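PDB 5LPH: centrosomal protein of 104 kDa from Homo sapiens, which is required for ciliogenesis and for the structural integrity of the ciliary tip, and binds tubulin as well as the kinase Nek1. Local coordinates for residues D65-L70 against F109-K114; T218-M223 against L257-P262. All coordinates share one frame; numbering follows the deposited sequence.

Overall arrangement
Both contacts belong to the TOG domain, an all-helical, elongated stack of HEAT-type helices with no strands. They come in series along the chain: contact 1 closes before contact 2 opens, and they lie on opposite sides of the chain's centre, their own centres about 42 Å apart and their nearest atoms about 24 Å. Contact 1 pairs helix 60-76 with helix 106-126 near the N-terminal end. Contact 2 joins the start of helix 219-229, within the second annotated HEAT repeat, to the loop between helices 235-252 and 271-283. The two share no helix: contact 1 is local packing toward one end of the domain, contact 2 toward the other.

Contact 1 (D65-L70 against F109-K114); sequences DALLAL and FQASLK
Ser-112, on helix 106-126 of the HEAT-type stack of this TOG domain, meets Leu-67 of the facing helix through CB but turns its hydroxyl back into its own helix and donates to the carbonyl of Phe-109, with OG 2.7 Å from Phe-109 O. The same oxygen also takes a weak helical bond from the backbone N of Leu-113, so two donors grip it. OG comes to the carbonyl bent, at a C=O...OG angle of 133° and only modestly tilted from the carbonyl plane. This buried hydroxyl therefore finds its acceptor within its own helix, and no hydrogen bond joins the two segments.

Helices 60-76 and 106-126 run side by side almost parallel, their local axes 14° apart and 9.2 Å from each other at closest approach. The small Ala-111 is consistent with this close approach: its CB points at the other helix, where Leu-67 and Leu-68 both reach it. Leu-67 CB lies 4.3 Å from Ala-111 CB, and the side chain carries on past it. Its chi1 (-66°) sets CG anti to the carbonyl carbon, and chi2, near 180°, then carries CD1 on to Ser-112, 4.1 Å from the Ser-112 backbone N and 4.2 Å from Ser-112 CB.

Helix 83-100 closes this buried side, since its Ala-100 touches both Leu-67 and Ser-112. Phe-109 faces the other way, toward helices 131-147 and 154-169, and makes a cation-pi contact with Arg-148. The margin of the contact belongs to Leu-68 and Lys-114. Leu-68 brings CD2 to 4.2 Å from Ala-111 CB. That same methyl also meets the aliphatic part of the exposed, largely extended Lys-114 side chain, with Leu-68 CD2 4.4 Å from Lys-114 CD.

Contact 2 (T218-M223 against L257-P262); sequences TIDNVM and LEYLPP
Tyr-259 lies against the first turn of helix 219-229, its ring packed over the backbone of that turn and its hydroxyl bonded to Asp-220. The tight part is the ring face. Met-223 CB sits over it as a CH-pi contact, 4.1 Å from the centroid of the Tyr-259 ring and 26° off the normal. It leans toward the inner rim, where Met-223 CB comes to 3.7 Å from Tyr-259 CG. Ile-219 O stands over the same face, and Ile-219 CG2 meets the ring carbon Tyr-259 CE2 at 3.7 Å, the two side chains crossing at about a right angle. Met-223, a selenomethionine in this crystal, bends its chain so that CE reaches Leu-260 CG at a looser 4.4 Å.

On the exposed side lies the one hydrogen bond between the two segments. Tyr-259 OH donates to Asp-220 OD1 at 2.9 Å, using the anti lone pair of that oxygen. OD1 lies at the ring's edge in its plane, although the carboxylate itself is turned 55° from the ring. Asp-220 holds CG anti to the backbone N (chi1 -167°), and from there OD1 reaches the hydroxyl. An alanine in place of Tyr-259 would probably leave Asp-220 OD1 without this donor and open a gap over Met-223 CB and beside Ile-219 CG2.

At the start of the helix, N-cap Thr-218 and Asn-221 in the first turn form a capping box: Thr-218 N donates to Asn-221 OD1 and Asn-221 N to Thr-218 OG1. Beyond the contact, Ile-219 packs on Met-248 and His-252 of helix 235-252, while Leu-260 rests on Tyr-273 and Phe-280 of helix 271-283, so the loop bridges the HEAT 2 repeat and the last helix.

Contact 1 (D65-L70 against F109-K114)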
# COMPACT_ATOMS: atom_id res chain seq x y z
N ASP A 65 -23.33 1.38 3.31
CA ASP A 65 -24.02 2.49 3.98
C ASP A 65 -23.31 2.96 5.25
O ASP A 65 -23.25 4.16 5.52
CB ASP A 65 -25.46 2.09 4.31
CG ASP A 65 -26.27 3.25 4.86
OD1 ASP A 65 -26.54 4.19 4.08
OD2 ASP A 65 -26.63 3.21 6.06
N ALA A 66 -22.78 2.02 6.03
CA ALA A 66 -22.00 2.34 7.22
C ALA A 66 -20.80 3.23 6.89
O ALA A 66 -20.57 4.23 7.57
CB ALA A 66 -21.53 1.08 7.91
N LEU A 67 -20.07 2.87 5.84
CA LEU A 67 -18.89 3.64 5.42
C LEU A 67 -19.25 5.01 4.89
O LEU A 67 -18.56 5.98 5.19
CB LEU A 67 -18.06 2.85 4.40
CG LEU A 67 -17.43 1.59 5.00
CD1 LEU A 67 -16.98 0.62 3.92
CD2 LEU A 67 -16.26 1.94 5.90
N LEU A 68 -20.32 5.10 4.10
CA LEU A 68 -20.80 6.40 3.60
C LEU A 68 -21.39 7.27 4.72
O LEU A 68 -21.22 8.48 4.71
CB LEU A 68 -21.83 6.21 2.48
CG LEU A 68 -21.39 5.46 1.20
CD1 LEU A 68 -22.55 5.33 0.23
CD2 LEU A 68 -20.19 6.12 0.53
N ALA A 69 -22.06 6.65 5.69
CA ALA A 69 -22.56 7.37 6.88
C ALA A 69 -21.42 7.91 7.74
O ALA A 69 -21.47 9.04 8.22
CB ALA A 69 -23.45 6.46 7.71
N LEU A 70 -20.39 7.09 7.91
CA LEU A 70 -19.20 7.48 8.66
C LEU A 70 -18.47 8.63 7.97
O LEU A 70 -17.99 9.55 8.63
CB LEU A 70 -18.27 6.26 8.80
CG LEU A 70 -17.12 6.30 9.80
CD1 LEU A 70 -17.57 6.74 11.18
CD2 LEU A 70 -16.47 4.93 9.86
N PHE A 109 -15.52 -2.16 -0.99
CA PHE A 109 -14.08 -1.91 -1.17
C PHE A 109 -13.83 -0.48 -1.66
O PHE A 109 -12.99 0.23 -1.09
CB PHE A 109 -13.48 -2.94 -2.15
CG PHE A 109 -12.11 -2.60 -2.68
CD1 PHE A 109 -10.98 -2.72 -1.87
CD2 PHE A 109 -11.94 -2.20 -4.00
CE1 PHE A 109 -9.72 -2.42 -2.35
CE2 PHE A 109 -10.67 -1.90 -4.49
CZ PHE A 109 -9.56 -2.01 -3.67
N GLN A 110 -14.58 -0.05 -2.67
CA GLN A 110 -14.46 1.31 -3.23
C GLN A 110 -14.87 2.42 -2.25
O GLN A 110 -14.22 3.47 -2.20
CB GLN A 110 -15.27 1.43 -4.53
CG GLN A 110 -14.49 0.98 -5.76
CD GLN A 110 -15.36 0.55 -6.93
OE1 GLN A 110 -14.96 -0.31 -7.74
NE2 GLN A 110 -16.54 1.13 -7.04
N ALA A 111 -15.94 2.19 -1.49
CA ALA A 111 -16.37 3.14 -0.46
C ALA A 111 -15.33 3.31 0.64
O ALA A 111 -15.18 4.40 1.18
CB ALA A 111 -17.71 2.72 0.13
N SER A 112 -14.61 2.23 0.98
CA SER A 112 -13.54 2.31 1.98
C SER A 112 -12.37 3.18 1.51
O SER A 112 -11.78 3.90 2.31
CB SER A 112 -13.05 0.91 2.38
OG SER A 112 -12.13 0.38 1.43
N LEU A 113 -12.05 3.13 0.21
CA LEU A 113 -10.99 3.97 -0.36
C LEU A 113 -11.38 5.45 -0.38
O LEU A 113 -10.57 6.31 -0.08
CB LEU A 113 -10.60 3.50 -1.77
CG LEU A 113 -10.07 2.07 -1.91
CD1 LEU A 113 -9.63 1.80 -3.33
CD2 LEU A 113 -8.93 1.79 -0.94
N LYS A 114 -12.64 5.73 -0.72
CA LYS A 114 -13.19 7.08 -0.67
C LYS A 114 -13.12 7.66 0.76
O LYS A 114 -12.71 8.81 0.95
CB LYS A 114 -14.64 7.06 -1.17
CG LYS A 114 -15.38 8.38 -1.14
CD LYS A 114 -16.84 8.18 -1.53
CE LYS A 114 -17.68 9.43 -1.26
NZ LYS A 114 -17.36 10.52 -2.22

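Contact 2 (T218-M223 against L257-P262)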
# COMPACT_ATOMS: atom_id res chain seq x y z
N THR A 218 16.21 4.28 -1.76
CA THR A 218 17.66 4.46 -1.80
C THR A 218 18.25 3.42 -2.76
O THR A 218 17.68 2.35 -2.96
CB THR A 218 18.28 4.31 -0.39
OG1 THR A 218 18.11 2.97 0.08
CG2 THR A 218 17.62 5.27 0.62
N ILE A 219 19.39 3.73 -3.36
CA ILE A 219 20.15 2.75 -4.15
C ILE A 219 20.27 1.46 -3.32
O ILE A 219 20.10 0.38 -3.85
CB ILE A 219 21.54 3.29 -4.54
CG1 ILE A 219 21.43 4.42 -5.59
CG2 ILE A 219 22.41 2.18 -5.12
CD1 ILE A 219 22.64 5.33 -5.64
N ASP A 220 20.52 1.60 -2.02
CA ASP A 220 20.67 0.46 -1.11
C ASP A 220 19.44 -0.47 -1.07
O ASP A 220 19.55 -1.63 -1.42
CB ASP A 220 21.05 0.93 0.31
CG ASP A 220 21.52 -0.22 1.19
OD1 ASP A 220 22.50 -0.88 0.83
OD2 ASP A 220 20.90 -0.45 2.25
N ASN A 221 18.28 0.05 -0.66
CA ASN A 221 17.06 -0.80 -0.55
C ASN A 221 16.47 -1.25 -1.90
O ASN A 221 15.95 -2.36 -2.00
CB ASN A 221 16.00 -0.20 0.40
CG ASN A 221 15.46 1.15 -0.05
OD1 ASN A 221 15.46 1.49 -1.23
ND2 ASN A 221 15.00 1.94 0.92
N VAL A 222 16.58 -0.42 -2.93
CA VAL A 222 16.13 -0.80 -4.28
C VAL A 222 16.93 -1.98 -4.86
O VAL A 222 16.36 -2.94 -5.38
CB VAL A 222 16.18 0.42 -5.25
CG1 VAL A 222 15.98 0.00 -6.70
CG2 VAL A 222 15.16 1.48 -4.85
N MSE A 223 18.26 -1.89 -4.78
CA MSE A 223 19.15 -2.93 -5.34
C MSE A 223 19.08 -4.20 -4.53
O MSE A 223 19.07 -5.29 -5.08
CB MSE A 223 20.60 -2.44 -5.40
CG MSE A 223 20.80 -1.31 -6.42
SE MSE A 223 20.46 -1.89 -8.27
CE MSE A 223 21.38 -3.63 -8.27
N LEU A 257 27.35 -1.09 -8.65
CA LEU A 257 28.14 -2.30 -8.96
C LEU A 257 28.54 -3.12 -7.74
O LEU A 257 28.72 -4.34 -7.84
CB LEU A 257 29.40 -1.97 -9.78
CG LEU A 257 29.28 -1.74 -11.28
CD1 LEU A 257 28.25 -0.68 -11.58
CD2 LEU A 257 30.62 -1.40 -11.92
N GLU A 258 28.70 -2.46 -6.59
CA GLU A 258 28.98 -3.15 -5.32
C GLU A 258 27.87 -4.14 -4.90
O GLU A 258 28.16 -5.14 -4.24
CB GLU A 258 29.25 -2.13 -4.20
CG GLU A 258 28.05 -1.31 -3.76
CD GLU A 258 28.42 -0.04 -3.01
OE1 GLU A 258 29.20 0.77 -3.54
OE2 GLU A 258 27.93 0.16 -1.89
N TYR A 259 26.63 -3.87 -5.32
CA TYR A 259 25.47 -4.74 -5.00
C TYR A 259 25.37 -6.02 -5.81
O TYR A 259 24.58 -6.91 -5.47
CB TYR A 259 24.16 -3.95 -5.16
CG TYR A 259 24.07 -2.83 -4.18
CD1 TYR A 259 23.57 -3.05 -2.91
CD2 TYR A 259 24.51 -1.55 -4.51
CE1 TYR A 259 23.50 -2.02 -2.00
CE2 TYR A 259 24.45 -0.51 -3.61
CZ TYR A 259 23.94 -0.75 -2.35
OH TYR A 259 23.88 0.25 -1.43
N LEU A 260 26.15 -6.11 -6.89
CA LEU A 260 26.14 -7.27 -7.78
C LEU A 260 27.42 -8.08 -7.62
O LEU A 260 28.38 -7.61 -7.02
CB LEU A 260 26.02 -6.80 -9.23
CG LEU A 260 24.68 -6.15 -9.61
CD1 LEU A 260 24.86 -5.09 -10.68
CD2 LEU A 260 23.69 -7.22 -10.07
N PRO A 261 27.44 -9.31 -8.17
CA PRO A 261 28.70 -10.06 -8.28
C PRO A 261 29.69 -9.41 -9.28
O PRO A 261 29.33 -8.44 -9.96
CB PRO A 261 28.24 -11.44 -8.77
CG PRO A 261 26.80 -11.54 -8.41
CD PRO A 261 26.27 -10.15 -8.51
N PRO A 262 30.93 -9.93 -9.37
CA PRO A 262 31.91 -9.32 -10.26
C PRO A 262 31.70 -9.71 -11.73
O PRO A 262 31.23 -10.82 -12.02
CB PRO A 262 33.24 -9.87 -9.74
CG PRO A 262 32.90 -11.20 -9.16
CD PRO A 262 31.46 -11.15 -8.72